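Long form salivary protein D7L1 (Aedes aegypti, PDB 3DZT) binds and sequesters host biogenic amines and eicosanoids, among them serotonin, noradrenaline and cysteinyl leukotrienes, and so helps female mosquitoes to feed on blood. Local coordinates at residues L10-R15 with K52-R57; C16-L21 with A275-K280; Q74-A79 with L127-K132. One frame throughout, in Å; residues are numbered along the deposited sequence.

Interaction 1 of 3, residues L10-R15 with K52-R57; sequences LFIFTR and KCVLVR. With EAH ((5S,7E,9E,11Z,14Z)-5-hydroxyicosa-7,9,11,14-tetraenoic acid), chain C.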
loop_
_atom_site.group_PDB
_atom_site.type_symbol
_atom_site.label_atom_id
_atom_site.label_comp_id
_atom_site.label_asym_id
_atom_site.label_seq_id
_atom_site.Cartn_x
_atom_site.Cartn_y
_atom_site.Cartn_z
ATOM N N LEU A 10 1.156 2.644 -6.632
ATOM C CA LEU A 10 -0.201 3.157 -6.545
ATOM C C LEU A 10 -0.611 3.225 -5.086
ATOM O O LEU A 10 -1.240 4.196 -4.661
ATOM C CB LEU A 10 -1.175 2.280 -7.338
ATOM C CG LEU A 10 -2.620 2.793 -7.398
ATOM C CD1 LEU A 10 -2.684 4.130 -8.147
ATOM C CD2 LEU A 10 -3.488 1.715 -8.072
ATOM N N PHE A 11 -0.218 2.206 -4.308
ATOM C CA PHE A 11 -0.476 2.227 -2.877
ATOM C C PHE A 11 0.151 3.459 -2.215
ATOM O O PHE A 11 -0.493 4.160 -1.449
ATOM C CB PHE A 11 0.066 0.963 -2.205
ATOM C CG PHE A 11 -0.166 0.951 -0.729
ATOM C CD1 PHE A 11 -1.357 0.461 -0.224
ATOM C CD2 PHE A 11 0.770 1.476 0.145
ATOM C CE1 PHE A 11 -1.602 0.486 1.177
ATOM C CE2 PHE A 11 0.542 1.489 1.534
ATOM C CZ PHE A 11 -0.649 0.991 2.028
ATOM N N ILE A 12 1.417 3.702 -2.517
ATOM C CA ILE A 12 2.145 4.835 -1.957
ATOM C C ILE A 12 1.474 6.137 -2.340
ATOM O O ILE A 12 1.203 6.973 -1.472
ATOM C CB ILE A 12 3.618 4.841 -2.449
ATOM C CG1 ILE A 12 4.382 3.734 -1.706
ATOM C CG2 ILE A 12 4.274 6.225 -2.182
ATOM C CD1 ILE A 12 5.843 3.479 -2.226
ATOM N N PHE A 13 1.231 6.334 -3.630
ATOM C CA PHE A 13 0.651 7.615 -4.081
ATOM C C PHE A 13 -0.696 7.883 -3.411
ATOM O O PHE A 13 -0.941 8.983 -2.894
ATOM C CB PHE A 13 0.450 7.598 -5.600
ATOM C CG PHE A 13 1.737 7.525 -6.403
ATOM C CD1 PHE A 13 2.887 8.208 -6.013
ATOM C CD2 PHE A 13 1.759 6.783 -7.589
ATOM C CE1 PHE A 13 4.070 8.104 -6.782
ATOM C CE2 PHE A 13 2.922 6.686 -8.371
ATOM C CZ PHE A 13 4.072 7.354 -7.962
ATOM N N THR A 14 -1.579 6.881 -3.434
ATOM C CA THR A 14 -2.944 7.042 -2.896
ATOM C C THR A 14 -2.972 7.202 -1.377
ATOM O O THR A 14 -3.742 7.997 -0.875
ATOM C CB THR A 14 -3.910 5.933 -3.376
ATOM O OG1 THR A 14 -3.396 4.648 -3.009
ATOM C CG2 THR A 14 -4.039 5.998 -4.887
ATOM N N ARG A 15 -2.141 6.456 -0.655
ATOM C CA ARG A 15 -2.044 6.624 0.807
ATOM C C ARG A 15 -1.562 8.051 1.128
ATOM O O ARG A 15 -2.140 8.725 1.980
ATOM C CB ARG A 15 -1.094 5.588 1.404
ATOM C CG ARG A 15 -0.780 5.753 2.918
ATOM C CD ARG A 15 -2.047 5.766 3.802
ATOM N NE ARG A 15 -2.815 4.519 3.646
ATOM C CZ ARG A 15 -2.554 3.392 4.326
ATOM N NH1 ARG A 15 -1.569 3.358 5.227
ATOM N NH2 ARG A 15 -3.292 2.307 4.125
ATOM N N LYS A 52 6.760 15.042 0.811
ATOM C CA LYS A 52 7.626 14.327 1.782
ATOM C C LYS A 52 7.169 12.876 1.993
ATOM O O LYS A 52 7.992 11.957 2.014
ATOM C CB LYS A 52 7.706 15.069 3.128
ATOM C CG LYS A 52 8.542 14.306 4.164
ATOM C CD LYS A 52 8.315 14.787 5.590
ATOM C CE LYS A 52 8.972 13.798 6.559
ATOM N NZ LYS A 52 8.539 14.000 7.944
ATOM N N CYS A 53 5.858 12.672 2.148
ATOM C CA CYS A 53 5.277 11.324 2.313
ATOM C C CYS A 53 5.737 10.357 1.220
ATOM O O CYS A 53 6.202 9.245 1.505
ATOM C CB CYS A 53 3.757 11.408 2.303
ATOM S SG CYS A 53 2.877 9.846 2.551
ATOM N N VAL A 54 5.589 10.760 -0.034
ATOM C CA VAL A 54 6.006 9.909 -1.160
ATOM C C VAL A 54 7.527 9.648 -1.125
ATOM O O VAL A 54 8.010 8.517 -1.365
ATOM C CB VAL A 54 5.594 10.548 -2.513
ATOM C CG1 VAL A 54 6.051 9.701 -3.674
ATOM C CG2 VAL A 54 4.063 10.773 -2.546
ATOM N N LEU A 55 8.287 10.704 -0.867
ATOM C CA LEU A 55 9.750 10.607 -0.822
ATOM C C LEU A 55 10.198 9.671 0.301
ATOM O O LEU A 55 11.146 8.891 0.129
ATOM C CB LEU A 55 10.376 11.994 -0.618
ATOM C CG LEU A 55 10.239 12.952 -1.797
ATOM C CD1 LEU A 55 10.562 14.408 -1.365
ATOM C CD2 LEU A 55 11.140 12.473 -2.943
ATOM N N VAL A 56 9.501 9.732 1.431
ATOM C CA VAL A 56 9.815 8.829 2.555
ATOM C C VAL A 56 9.444 7.373 2.228
ATOM O O VAL A 56 10.262 6.466 2.415
ATOM C CB VAL A 56 9.172 9.294 3.887
ATOM C CG1 VAL A 56 9.257 8.170 4.943
ATOM C CG2 VAL A 56 9.841 10.601 4.396
ATOM N N ARG A 57 8.243 7.160 1.683
ATOM C CA ARG A 57 7.763 5.792 1.430
ATOM C C ARG A 57 8.566 5.091 0.351
ATOM O O ARG A 57 8.712 3.876 0.398
ATOM C CB ARG A 57 6.271 5.791 1.088
ATOM C CG ARG A 57 5.399 6.008 2.305
ATOM C CD ARG A 57 3.935 5.728 1.985
ATOM N NE ARG A 57 3.107 6.298 3.038
ATOM C CZ ARG A 57 2.682 5.629 4.103
ATOM N NH1 ARG A 57 2.973 4.341 4.241
ATOM N NH2 ARG A 57 1.952 6.266 5.024
HETATM O O1 EAH C . -1.637 3.077 -13.380
HETATM C C1 EAH C . -1.679 4.269 -13.330
HETATM O O2 EAH C . -2.733 4.835 -13.481
HETATM C C2 EAH C . -0.450 5.104 -13.140
HETATM C C3 EAH C . -0.943 6.437 -12.674
HETATM C C4 EAH C . -0.523 6.775 -11.258
HETATM C C5 EAH C . -0.398 8.285 -11.098
HETATM O O3 EAH C . 0.646 8.793 -11.727
HETATM C C6 EAH C . -0.523 8.698 -9.645
HETATM C C7 EAH C . -0.205 10.145 -9.377
HETATM C C8 EAH C . 0.836 10.326 -8.340
HETATM C C9 EAH C . 1.381 11.653 -8.328
HETATM C C10 EAH C . 2.533 11.763 -7.702
HETATM C C11 EAH C . 2.932 13.137 -7.809
HETATM C C12 EAH C . 4.104 13.590 -7.469
HETATM C C13 EAH C . 5.099 12.701 -6.834
HETATM C C14 EAH C . 5.433 13.209 -5.469
HETATM C C15 EAH C . 6.595 13.521 -4.961
HETATM C C16 EAH C . 7.900 13.430 -5.667
HETATM C C17 EAH C . 8.517 12.071 -5.530
HETATM C C18 EAH C . 8.152 11.337 -6.774
HETATM C C19 EAH C . 9.096 10.282 -7.269
HETATM C C20 EAH C . 9.070 9.025 -6.483
HETATM O O HOH W 1 0.152 5.284 6.998
#

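Interaction 2 of 3, residues C16-L21 with A275-K280; sequences CMEDNL and AFNLPK. With EAH ((5S,7E,9E,11Z,14Z)-5-hydroxyicosa-7,9,11,14-tetraenoic acid), chain C.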
loop_
_atom_site.group_PDB
_atom_site.type_symbol
_atom_site.label_atom_id
_atom_site.label_comp_id
_atom_site.label_asym_id
_atom_site.label_seq_id
_atom_site.Cartn_x
_atom_site.Cartn_y
_atom_site.Cartn_z
ATOM N N CYS A 16 -0.501 8.488 0.454
ATOM C CA CYS A 16 0.043 9.817 0.702
ATOM C C CYS A 16 -0.976 10.905 0.362
ATOM O O CYS A 16 -1.066 11.912 1.065
ATOM C CB CYS A 16 1.359 10.013 -0.069
ATOM S SG CYS A 16 2.684 9.007 0.681
ATOM N N MET A 17 -1.728 10.721 -0.715
ATOM C CA MET A 17 -2.803 11.688 -1.009
ATOM C C MET A 17 -3.891 11.646 0.049
ATOM O O MET A 17 -4.312 12.702 0.560
ATOM C CB MET A 17 -3.391 11.481 -2.408
ATOM C CG MET A 17 -2.424 11.847 -3.518
ATOM S SD MET A 17 -3.237 11.721 -5.137
ATOM C CE MET A 17 -1.768 11.739 -6.168
ATOM N N GLU A 18 -4.342 10.437 0.404
ATOM C CA GLU A 18 -5.394 10.283 1.414
ATOM C C GLU A 18 -5.015 10.984 2.727
ATOM O O GLU A 18 -5.865 11.656 3.370
ATOM C CB GLU A 18 -5.694 8.793 1.659
ATOM C CG GLU A 18 -6.834 8.531 2.608
ATOM C CD GLU A 18 -7.194 7.040 2.697
ATOM O OE1 GLU A 18 -7.369 6.399 1.655
ATOM O OE2 GLU A 18 -7.340 6.523 3.821
ATOM N N ASP A 19 -3.744 10.843 3.117
ATOM C CA ASP A 19 -3.258 11.382 4.386
ATOM C C ASP A 19 -2.972 12.894 4.363
ATOM O O ASP A 19 -2.838 13.522 5.415
ATOM C CB ASP A 19 -1.993 10.627 4.826
ATOM C CG ASP A 19 -2.302 9.248 5.429
ATOM O OD1 ASP A 19 -3.480 8.953 5.692
ATOM O OD2 ASP A 19 -1.342 8.481 5.671
ATOM N N ASN A 20 -2.895 13.479 3.170
ATOM C CA ASN A 20 -2.436 14.861 3.057
ATOM C C ASN A 20 -3.336 15.867 2.339
ATOM O O ASN A 20 -3.166 17.073 2.518
ATOM C CB ASN A 20 -1.016 14.878 2.475
ATOM C CG ASN A 20 -0.022 14.325 3.447
ATOM O OD1 ASN A 20 0.262 14.959 4.465
ATOM N ND2 ASN A 20 0.459 13.114 3.197
ATOM N N LEU A 21 -4.271 15.387 1.519
ATOM C CA LEU A 21 -5.259 16.281 0.903
ATOM C C LEU A 21 -6.001 17.094 1.952
ATOM O O LEU A 21 -6.372 16.592 3.024
ATOM C CB LEU A 21 -6.286 15.488 0.068
ATOM C CG LEU A 21 -5.850 15.006 -1.325
ATOM C CD1 LEU A 21 -6.839 13.981 -1.863
ATOM C CD2 LEU A 21 -5.686 16.161 -2.317
ATOM N N ALA A 275 -8.013 4.846 -4.633
ATOM C CA ALA A 275 -8.480 6.238 -4.478
ATOM C C ALA A 275 -9.838 6.396 -3.759
ATOM O O ALA A 275 -10.477 7.451 -3.873
ATOM C CB ALA A 275 -8.543 6.907 -5.863
ATOM N N PHE A 276 -10.262 5.362 -3.022
ATOM C CA PHE A 276 -11.566 5.299 -2.317
ATOM C C PHE A 276 -12.001 6.622 -1.689
ATOM O O PHE A 276 -13.141 7.073 -1.890
ATOM C CB PHE A 276 -11.480 4.229 -1.233
ATOM C CG PHE A 276 -12.803 3.905 -0.564
ATOM C CD1 PHE A 276 -13.675 2.970 -1.131
ATOM C CD2 PHE A 276 -13.142 4.493 0.667
ATOM C CE1 PHE A 276 -14.911 2.672 -0.508
ATOM C CE2 PHE A 276 -14.360 4.192 1.298
ATOM C CZ PHE A 276 -15.236 3.273 0.704
ATOM N N ASN A 277 -11.079 7.206 -0.921
ATOM C CA ASN A 277 -11.316 8.424 -0.139
ATOM C C ASN A 277 -10.828 9.732 -0.765
ATOM O O ASN A 277 -10.952 10.793 -0.152
ATOM C CB ASN A 277 -10.661 8.253 1.237
ATOM C CG ASN A 277 -11.491 7.431 2.168
ATOM O OD1 ASN A 277 -12.703 7.595 2.232
ATOM N ND2 ASN A 277 -10.843 6.533 2.913
ATOM N N LEU A 278 -10.303 9.684 -1.979
ATOM C CA LEU A 278 -9.626 10.869 -2.512
ATOM C C LEU A 278 -10.550 12.043 -2.906
ATOM O O LEU A 278 -10.304 13.189 -2.493
ATOM C CB LEU A 278 -8.614 10.506 -3.609
ATOM C CG LEU A 278 -7.523 9.496 -3.216
ATOM C CD1 LEU A 278 -6.431 9.435 -4.335
ATOM C CD2 LEU A 278 -6.898 9.801 -1.843
ATOM N N PRO A 279 -11.607 11.779 -3.706
ATOM C CA PRO A 279 -12.486 12.899 -4.058
ATOM C C PRO A 279 -13.133 13.554 -2.820
ATOM O O PRO A 279 -13.310 14.785 -2.780
ATOM C CB PRO A 279 -13.539 12.255 -4.970
ATOM C CG PRO A 279 -12.903 11.006 -5.491
ATOM C CD PRO A 279 -12.042 10.515 -4.349
ATOM N N LYS A 280 -13.479 12.727 -1.837
ATOM C CA LYS A 280 -13.907 13.171 -0.511
ATOM C C LYS A 280 -13.880 11.991 0.434
ATOM O O LYS A 280 -14.144 10.851 0.027
ATOM C CB LYS A 280 -15.305 13.801 -0.523
ATOM C CG LYS A 280 -16.394 13.002 -1.233
ATOM C CD LYS A 280 -17.773 13.548 -0.862
ATOM C CE LYS A 280 -18.889 12.843 -1.630
ATOM N NZ LYS A 280 -20.232 13.517 -1.417
HETATM O O1 EAH C . -1.637 3.077 -13.380
HETATM C C1 EAH C . -1.679 4.269 -13.330
HETATM O O2 EAH C . -2.733 4.835 -13.481
HETATM C C2 EAH C . -0.450 5.104 -13.140
HETATM C C3 EAH C . -0.943 6.437 -12.674
HETATM C C4 EAH C . -0.523 6.775 -11.258
HETATM C C5 EAH C . -0.398 8.285 -11.098
HETATM O O3 EAH C . 0.646 8.793 -11.727
HETATM C C6 EAH C . -0.523 8.698 -9.645
HETATM C C7 EAH C . -0.205 10.145 -9.377
HETATM C C8 EAH C . 0.836 10.326 -8.340
HETATM C C9 EAH C . 1.381 11.653 -8.328
HETATM C C10 EAH C . 2.533 11.763 -7.702
HETATM C C11 EAH C . 2.932 13.137 -7.809
HETATM C C12 EAH C . 4.104 13.590 -7.469
HETATM C C13 EAH C . 5.099 12.701 -6.834
HETATM C C14 EAH C . 5.433 13.209 -5.469
HETATM C C15 EAH C . 6.595 13.521 -4.961
HETATM C C16 EAH C . 7.900 13.430 -5.667
HETATM C C17 EAH C . 8.517 12.071 -5.530
HETATM C C18 EAH C . 8.152 11.337 -6.774
HETATM C C19 EAH C . 9.096 10.282 -7.269
HETATM C C20 EAH C . 9.070 9.025 -6.483
HETATM O O HOH W 2 -8.274 6.625 -0.871
#

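Interaction 3 of 3, residues Q74-A79 with L127-K132; sequences QEQFKA and LFHGNK. With EAH ((5S,7E,9E,11Z,14Z)-5-hydroxyicosa-7,9,11,14-tetraenoic acid), chain C.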
loop_
_atom_site.group_PDB
_atom_site.type_symbol
_atom_site.label_atom_id
_atom_site.label_comp_id
_atom_site.label_asym_id
_atom_site.label_seq_id
_atom_site.Cartn_x
_atom_site.Cartn_y
_atom_site.Cartn_z
ATOM N N GLN A 74 18.431 3.861 -8.840
ATOM C CA GLN A 74 19.195 2.813 -9.505
ATOM C C GLN A 74 18.510 1.452 -9.371
ATOM O O GLN A 74 18.438 0.694 -10.346
ATOM C CB GLN A 74 20.647 2.796 -9.027
ATOM C CG GLN A 74 21.498 3.992 -9.533
ATOM C CD GLN A 74 21.496 4.182 -11.074
ATOM O OE1 GLN A 74 21.487 3.224 -11.852
ATOM N NE2 GLN A 74 21.520 5.436 -11.500
ATOM N N GLU A 75 17.982 1.155 -8.184
ATOM C CA GLU A 75 17.264 -0.103 -7.971
ATOM C C GLU A 75 16.030 -0.200 -8.854
ATOM O O GLU A 75 15.731 -1.264 -9.411
ATOM C CB GLU A 75 16.879 -0.291 -6.498
ATOM C CG GLU A 75 18.034 -0.779 -5.625
ATOM C CD GLU A 75 18.673 -2.063 -6.156
ATOM O OE1 GLU A 75 18.038 -3.139 -6.046
ATOM O OE2 GLU A 75 19.803 -1.987 -6.689
ATOM N N GLN A 76 15.322 0.921 -8.991
ATOM C CA GLN A 76 14.105 0.958 -9.787
ATOM C C GLN A 76 14.418 0.728 -11.268
ATOM O O GLN A 76 13.715 -0.030 -11.946
ATOM C CB GLN A 76 13.347 2.275 -9.565
ATOM C CG GLN A 76 11.960 2.305 -10.190
ATOM C CD GLN A 76 10.930 1.449 -9.426
ATOM O OE1 GLN A 76 11.216 0.912 -8.356
ATOM N NE2 GLN A 76 9.724 1.347 -9.979
ATOM N N PHE A 77 15.469 1.378 -11.764
ATOM C CA PHE A 77 15.862 1.245 -13.169
ATOM C C PHE A 77 16.350 -0.174 -13.472
ATOM O O PHE A 77 16.096 -0.708 -14.553
ATOM C CB PHE A 77 16.977 2.233 -13.505
ATOM C CG PHE A 77 17.307 2.309 -14.968
ATOM C CD1 PHE A 77 16.301 2.278 -15.942
ATOM C CD2 PHE A 77 18.628 2.481 -15.376
ATOM C CE1 PHE A 77 16.625 2.372 -17.310
ATOM C CE2 PHE A 77 18.958 2.575 -16.732
ATOM C CZ PHE A 77 17.966 2.518 -17.701
ATOM N N LYS A 78 17.076 -0.764 -12.534
ATOM C CA LYS A 78 17.542 -2.157 -12.687
ATOM C C LYS A 78 16.346 -3.113 -12.867
ATOM O O LYS A 78 16.363 -4.026 -13.709
ATOM C CB LYS A 78 18.361 -2.550 -11.461
ATOM C CG LYS A 78 18.728 -4.016 -11.419
ATOM C CD LYS A 78 19.907 -4.272 -10.501
ATOM C CE LYS A 78 20.192 -5.764 -10.420
ATOM N NZ LYS A 78 21.596 -6.014 -9.980
ATOM N N ALA A 79 15.314 -2.890 -12.075
ATOM C CA ALA A 79 14.094 -3.706 -12.132
ATOM C C ALA A 79 13.270 -3.443 -13.405
ATOM O O ALA A 79 12.611 -4.366 -13.909
ATOM C CB ALA A 79 13.240 -3.453 -10.900
ATOM N N LEU A 127 9.756 6.104 -14.490
ATOM C CA LEU A 127 10.446 5.074 -13.715
ATOM C C LEU A 127 9.583 4.523 -12.603
ATOM O O LEU A 127 9.665 3.339 -12.287
ATOM C CB LEU A 127 11.690 5.652 -13.064
ATOM C CG LEU A 127 13.074 5.352 -13.594
ATOM C CD1 LEU A 127 14.075 5.709 -12.508
ATOM C CD2 LEU A 127 13.222 3.857 -14.000
ATOM N N PHE A 128 8.787 5.402 -12.008
ATOM C CA PHE A 128 8.032 5.071 -10.794
ATOM C C PHE A 128 6.539 4.834 -11.043
ATOM O O PHE A 128 5.705 5.035 -10.144
ATOM C CB PHE A 128 8.305 6.100 -9.674
ATOM C CG PHE A 128 9.686 5.941 -9.050
ATOM C CD1 PHE A 128 9.918 4.924 -8.111
ATOM C CD2 PHE A 128 10.747 6.753 -9.430
ATOM C CE1 PHE A 128 11.180 4.728 -7.546
ATOM C CE2 PHE A 128 12.037 6.567 -8.863
ATOM C CZ PHE A 128 12.250 5.534 -7.942
ATOM N N HIS A 129 6.223 4.355 -12.250
ATOM C CA HIS A 129 4.874 3.863 -12.576
ATOM C C HIS A 129 3.841 4.973 -12.497
ATOM O O HIS A 129 2.713 4.768 -12.049
ATOM C CB HIS A 129 4.505 2.660 -11.694
ATOM C CG HIS A 129 5.512 1.554 -11.764
ATOM N ND1 HIS A 129 5.917 0.989 -12.956
ATOM C CD2 HIS A 129 6.184 0.896 -10.788
ATOM C CE1 HIS A 129 6.805 0.042 -12.715
ATOM N NE2 HIS A 129 6.969 -0.051 -11.404
ATOM N N GLY A 130 4.249 6.151 -12.958
ATOM C CA GLY A 130 3.371 7.304 -12.991
ATOM C C GLY A 130 2.817 7.557 -14.385
ATOM O O GLY A 130 1.870 8.341 -14.540
ATOM N N ASN A 131 3.420 6.919 -15.380
ATOM C CA ASN A 131 3.031 7.065 -16.793
ATOM C C ASN A 131 1.922 6.057 -17.106
ATOM O O ASN A 131 2.158 4.855 -17.180
ATOM C CB ASN A 131 4.249 6.844 -17.687
ATOM C CG ASN A 131 3.975 7.093 -19.181
ATOM O OD1 ASN A 131 3.006 6.597 -19.749
ATOM N ND2 ASN A 131 4.874 7.821 -19.824
ATOM N N LYS A 132 0.707 6.572 -17.264
ATOM C CA LYS A 132 -0.474 5.764 -17.594
ATOM C C LYS A 132 -0.280 4.838 -18.810
ATOM O O LYS A 132 -0.695 3.677 -18.768
ATOM C CB LYS A 132 -1.680 6.691 -17.823
ATOM C CG LYS A 132 -1.725 7.887 -16.838
ATOM C CD LYS A 132 -3.058 8.629 -16.880
ATOM C CE LYS A 132 -3.450 9.021 -18.302
ATOM N NZ LYS A 132 -4.897 9.418 -18.425
HETATM O O1 EAH C . -1.637 3.077 -13.380
HETATM C C1 EAH C . -1.679 4.269 -13.330
HETATM O O2 EAH C . -2.733 4.835 -13.481
HETATM C C2 EAH C . -0.450 5.104 -13.140
HETATM C C3 EAH C . -0.943 6.437 -12.674
HETATM C C4 EAH C . -0.523 6.775 -11.258
HETATM C C5 EAH C . -0.398 8.285 -11.098
HETATM O O3 EAH C . 0.646 8.793 -11.727
HETATM C C6 EAH C . -0.523 8.698 -9.645
HETATM C C7 EAH C . -0.205 10.145 -9.377
HETATM C C8 EAH C . 0.836 10.326 -8.340
HETATM C C9 EAH C . 1.381 11.653 -8.328
HETATM C C10 EAH C . 2.533 11.763 -7.702
HETATM C C11 EAH C . 2.932 13.137 -7.809
HETATM C C12 EAH C . 4.104 13.590 -7.469
HETATM C C13 EAH C . 5.099 12.701 -6.834
HETATM C C14 EAH C . 5.433 13.209 -5.469
HETATM C C15 EAH C . 6.595 13.521 -4.961
HETATM C C16 EAH C . 7.900 13.430 -5.667
HETATM C C17 EAH C . 8.517 12.071 -5.530
HETATM C C18 EAH C . 8.152 11.337 -6.774
HETATM C C19 EAH C . 9.096 10.282 -7.269
HETATM C C20 EAH C . 9.070 9.025 -6.483
#

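Interaction 1 of 3, residues L10-R15 with K52-R57
I12 and R15, both on segment 10-15 of helix 6-20, reach R57 by their first torsions: I12 holds CG2 anti to its backbone N and so lays both branches along R57, while R15 sets CG anti to N (chi1 174°) and brings that methylene over the R57 guanidinium. The helix segments run nearly antiparallel, at 151°, with their axes 9.4 Å apart at closest approach. I12 CG2 lies 3.9 Å from R57 CB. It also touches V54 CG1; both residues are beta-branched, which keeps their methyls close to the backbones. V54 CG1 comes up to the edge of the F13 ring, 4.0 Å from CE1, while one face of that ring takes the bound hydroxyeicosatetraenoic acid, whose C8 is 3.5 Å from F13 CG. A flat aromatic suits this place, since it offers its face to the ligand's conjugated triene and its edge to the protein; W37, which binds leukotriene E4, meets the same ring at a steep angle. On the other flank the R57 chain reaches out extended from CG to NE, and R15 CG rests 3.5 Å from its NH2. R15 itself bends at chi2 and chi3, turning its guanidinium 84° from that of R57. A water accepts from both, at 3.1 Å from R15 NH1 and 2.8 Å from R57 NH2, and R15 also forms a salt bridge with E210. The contact thus divides into an apolar side that forms part of the wall round the lipid and a cationic side where water and a carboxylate probably ease the mutual repulsion of two arginines.

Interaction 2 of 3, residues C16-L21 with A275-K280
L278 reaches across to segment 16-21, at the end of helix 6-20, from the close of a type I turn, A275 to L278, and its side chain can be followed outward. Its CB carries CG anti to the carbonyl carbon (chi1 -56°), and beyond it the two methyls part, CD1 toward M17 and CD2 toward the backbone at E18. CD1 lies 4.0 Å from M17 SD, whereas CD2 settles 3.5 Å from E18 N and also touches M17 CB at 3.9 Å. L21 comes at about a right angle, its CD1 3.6 Å from L278 O; that carbonyl also accepts from R27. Leucine suits the place because its two methyls spread over neighbouring parts of the helix surface. M17, extended beyond CG, passes L278 and carries its CE on to the bound lipid, 3.7 Å from C8, a reach that an unbranched thioether chain allows. Beside this apolar patch, the extended E18 chain crosses N277 obliquely, with carboxylate and amide planes 88° apart. Their link runs through a water that donates to E18 OE1 at 2.7 Å and accepts from N277 N. E18 OE2 turns to R213 in a salt bridge, and N277 OD1 accepts from the backbone of Q282. A greasy centre with a watered, charged border therefore joins the first helix to the loop after helix 257-271, and the carboxylate is probably kept ionised by its arginine.

Interaction 3 of 3, residues Q74-A79 with L127-K132
The end of helix 71-79 (segment 74-79) packs against the chain where helix 121-127 gives out, F77 and L127 being nearest with 6.7 Å between their CA atoms, and F128 is the first residue to leave helical angles. Q76 makes the largest share of the contact. With CG anti to the backbone N and the chain bent at chi2 (74°), its amide turns in toward the broken helix end, and NE2 donates to L127 O over 3.0 Å. The bond is moderately straight, at 156°; the acceptor lies near the amide plane, while the donor is tilted out of the carbonyl plane. OE1 accepts from F4 N, so glutamine suits the spot by donating to the backbone of L127 and accepting from that of F4. Its CG makes a CH-pi contact over the F128 ring, 4.0 Å from the centroid, and the amide lies within 18° of parallel to that ring. The opposite face of F128 meets C20, the tail of the bound lipid. Alongside, L127 CD2 packs 4.0 Å from F77 CD1. Further along, G130 O accepts from the ligand hydroxyl O3 at 3.1 Å, in keeping with the experimentally established role of G130 in binding leukotriene E4. N131 then caps helix 132-142. The contact fastens helix 71-79 to the connection between helices 121-127 and 132-142, with helix 86-97 touching F77 and helix 6-20 lying against F128 and H129.

In the fold
Interactions 1 and 2 share helix 6-20, their centres about 11 Å apart, and the C16-C53 disulfide ties one directly to the other. Along the chain their segments alternate: interaction 2 closes only after helix 257-271, so the first helix is gripped both by its near neighbour 45-58 and by a distant loop. Interaction 3 lies inside that long span and follows interaction 1 in series, their centres about 14 Å apart, with F13 touching the F128 carbonyl; interactions 2 and 3, centres about 23 Å apart, do not touch. All three reach the same bound fatty acid, consistent with the N-terminal lipid pocket, which is separate from the C-terminal amine pocket.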